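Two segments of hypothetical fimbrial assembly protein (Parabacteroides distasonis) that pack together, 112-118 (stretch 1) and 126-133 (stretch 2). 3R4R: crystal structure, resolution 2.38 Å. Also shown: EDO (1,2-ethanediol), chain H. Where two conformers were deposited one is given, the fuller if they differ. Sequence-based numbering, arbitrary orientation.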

# COMPACT_ATOMS: atom_id res chain seq x y z
N SER A 112 -7.44 -15.74 5.48
CA SER A 112 -6.32 -14.82 5.27
C SER A 112 -5.03 -15.40 5.85
O SER A 112 -5.08 -16.24 6.76
CB SER A 112 -6.59 -13.45 5.89
OG SER A 112 -6.24 -13.40 7.27
N PRO A 113 -3.84 -14.92 5.39
CA PRO A 113 -2.58 -15.39 6.02
C PRO A 113 -2.37 -14.86 7.48
O PRO A 113 -1.38 -15.21 8.10
CB PRO A 113 -1.51 -14.81 5.08
CG PRO A 113 -2.13 -13.70 4.40
CD PRO A 113 -3.58 -13.97 4.30
N PHE A 114 -3.32 -14.06 8.03
CA PHE A 114 -3.20 -13.43 9.36
C PHE A 114 -4.09 -14.08 10.42
O PHE A 114 -4.08 -13.66 11.59
CB PHE A 114 -3.59 -11.94 9.23
CG PHE A 114 -3.13 -11.30 7.94
CD1 PHE A 114 -1.80 -10.96 7.75
CD2 PHE A 114 -4.03 -11.01 6.93
CE1 PHE A 114 -1.37 -10.42 6.54
CE2 PHE A 114 -3.60 -10.46 5.72
CZ PHE A 114 -2.26 -10.17 5.54
N ASP A 115 -4.85 -15.12 10.01
CA ASP A 115 -5.83 -15.80 10.86
C ASP A 115 -5.22 -16.45 12.12
O ASP A 115 -5.94 -16.54 13.13
CB ASP A 115 -6.54 -16.91 10.07
CG ASP A 115 -7.48 -16.41 9.01
OD1 ASP A 115 -7.59 -15.18 8.85
OD2 ASP A 115 -8.15 -17.24 8.39
N ASN A 116 -3.97 -16.88 12.08
CA ASN A 116 -3.33 -17.52 13.23
C ASN A 116 -2.54 -16.51 14.09
O ASN A 116 -1.88 -16.93 15.04
CB ASN A 116 -2.39 -18.65 12.76
CG ASN A 116 -1.36 -18.21 11.74
OD1 ASN A 116 -1.58 -17.29 10.92
ND2 ASN A 116 -0.24 -18.93 11.70
N LEU A 117 -2.60 -15.20 13.77
CA LEU A 117 -1.89 -14.15 14.53
C LEU A 117 -2.77 -13.73 15.72
O LEU A 117 -3.82 -13.13 15.55
CB LEU A 117 -1.52 -12.97 13.61
CG LEU A 117 -0.72 -13.31 12.34
CD1 LEU A 117 -0.48 -12.06 11.52
CD2 LEU A 117 0.61 -13.99 12.66
N THR A 118 -2.36 -14.13 16.92
CA THR A 118 -3.17 -13.98 18.13
C THR A 118 -2.86 -12.68 18.92
O THR A 118 -3.63 -12.34 19.82
CB THR A 118 -2.93 -15.19 19.03
OG1 THR A 118 -1.53 -15.30 19.26
CG2 THR A 118 -3.39 -16.49 18.38
N SER A 126 2.69 -12.87 15.53
CA SER A 126 2.23 -11.49 15.68
C SER A 126 2.13 -10.78 14.32
O SER A 126 2.80 -11.18 13.35
CB SER A 126 3.16 -10.71 16.60
OG SER A 126 4.51 -10.74 16.14
N TYR A 127 1.29 -9.73 14.27
CA TYR A 127 1.09 -8.91 13.08
C TYR A 127 2.31 -8.08 12.80
O TYR A 127 2.61 -7.84 11.63
CB TYR A 127 -0.13 -8.00 13.23
CG TYR A 127 -1.45 -8.71 13.07
CD1 TYR A 127 -2.08 -9.32 14.15
CD2 TYR A 127 -2.12 -8.71 11.85
CE1 TYR A 127 -3.33 -9.92 14.02
CE2 TYR A 127 -3.38 -9.29 11.71
CZ TYR A 127 -3.98 -9.90 12.80
OH TYR A 127 -5.18 -10.54 12.67
N THR A 128 3.04 -7.62 13.86
CA THR A 128 4.25 -6.80 13.68
C THR A 128 5.40 -7.65 13.09
O THR A 128 6.23 -7.10 12.37
CB THR A 128 4.68 -6.14 14.98
OG1 THR A 128 4.74 -7.14 16.01
CG2 THR A 128 3.74 -5.00 15.40
N ALA A 129 5.42 -8.96 13.38
CA ALA A 129 6.44 -9.87 12.86
C ALA A 129 6.08 -10.38 11.45
O ALA A 129 6.99 -10.80 10.71
CB ALA A 129 6.62 -11.05 13.81
N LYS A 130 4.78 -10.33 11.07
CA LYS A 130 4.26 -10.84 9.80
C LYS A 130 4.85 -10.09 8.59
O LYS A 130 4.92 -8.86 8.54
CB LYS A 130 2.71 -10.75 9.73
CG LYS A 130 2.06 -11.39 8.49
CD LYS A 130 2.32 -12.90 8.37
CE LYS A 130 1.76 -13.51 7.11
NZ LYS A 130 1.98 -14.97 7.10
N THR A 131 5.26 -10.90 7.60
CA THR A 131 5.78 -10.53 6.30
C THR A 131 4.95 -11.24 5.24
O THR A 131 4.79 -12.48 5.31
CB THR A 131 7.29 -10.85 6.17
OG1 THR A 131 8.03 -10.07 7.10
CG2 THR A 131 7.83 -10.60 4.76
N ILE A 132 4.41 -10.46 4.28
CA ILE A 132 3.69 -10.98 3.14
C ILE A 132 4.66 -10.90 1.95
O ILE A 132 5.42 -9.94 1.87
CB ILE A 132 2.31 -10.28 2.87
CG1 ILE A 132 2.45 -8.76 2.55
CG2 ILE A 132 1.32 -10.58 4.01
CD1 ILE A 132 1.20 -8.01 2.27
N ALA A 133 4.67 -11.94 1.09
CA ALA A 133 5.59 -12.05 -0.05
C ALA A 133 4.86 -12.01 -1.41
O ALA A 133 5.41 -12.45 -2.42
CB ALA A 133 6.39 -13.34 0.05
C1 EDO H . 1.53 -14.79 2.88
O1 EDO H . 2.58 -15.09 3.81
C2 EDO H . 2.03 -14.02 1.65
O2 EDO H . 2.94 -14.79 0.85

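Stretch 1 has no regular helix or strand; two overlapping type I turns, Ser-112 to Asp-115 and Phe-114 to Leu-117, give it its shape. The spacing of the two backbones is uneven: CA of Leu-117 and CA of Ser-126 lie 5.0 Å apart, whereas CA of Pro-113 and CA of Ile-132 are 8.2 Å apart. No clear hydrogen bond crosses between the stretches, so the 397 Å² they bury, summed over both sides, rests mainly on side-chain packing.

Ser-112 makes no contact with stretch 2 but helps hold the first turn. Its OG donates to Asp-115 OD1 at 2.7 Å and accepts from Phe-114 N at 3.1 Å, with an N-H...acceptor angle of 155°. The backbone bond of this turn, Asp-115 N to Ser-112 O, is long at 3.4 Å and weak, so the serine hydroxyl supplies the shorter links.

Pro-113 directs its CA-to-CB bond toward stretch 2 and meets the end of Lys-130. The lysine NZ stands 3.5 Å from Pro-113 O and 4.0 Å from Pro-113 CB; with chi3 and chi4 both t (-176° and -177°), the outer part of its chain is extended. A bound 1,2-ethanediol, probably from the crystallisation liquor, lies beside this pair. Its O1 accepts a weak hydrogen bond from Lys-130 NZ at 3.3 Å, its O2 a weak one from Ala-133 N, also at 3.3 Å, and its C1 is 3.8 Å from Pro-113 CB.

Phe-114 is buried and meets three residues of stretch 2. Its CB lies 3.6 Å from Tyr-127 CE2, and its CE1 is 3.7 Å from Ile-132 CG2; both are apolar contacts. Lys-130 CG approaches the edge of the phenylalanine ring, near its plane, 4.0 Å from CD1. Here the lysine offers its aliphatic portion to the aromatic ring, while its amine reaches on to Pro-113. Phe-114 O accepts from Leu-117 N at 3.1 Å, the backbone bond that closes the second turn.

Asp-115 and Asn-116 make no contact across the interface. The CA-to-CB bond of Asp-115 points away from stretch 2, and the nearest approach of the Asn-116 side chain is 5.7 Å.

Leu-117 has the largest covered area of any residue here, 96 Å². Its CB lies over one face of the Tyr-127 ring, 3.6 Å from CE1. The clearest aromatic geometry belongs to Leu-117 CD1, which is 3.8 Å from the centroid of the Tyr-127 ring and only 14° off the ring normal, a CH-pi contact that sets a methyl against the pi cloud. Leu-117 CD1 also lies 3.9 Å from Lys-130 CB, and Leu-117 CD2 is 3.6 Å from Ser-126 O. Ser-126 O accepts a weak backbone hydrogen bond from Lys-130 N at 3.1 Å, so leucine packs against a locally folded segment. Thr-118, with its CA-to-CB bond pointing away, ends the stretch outside the contact.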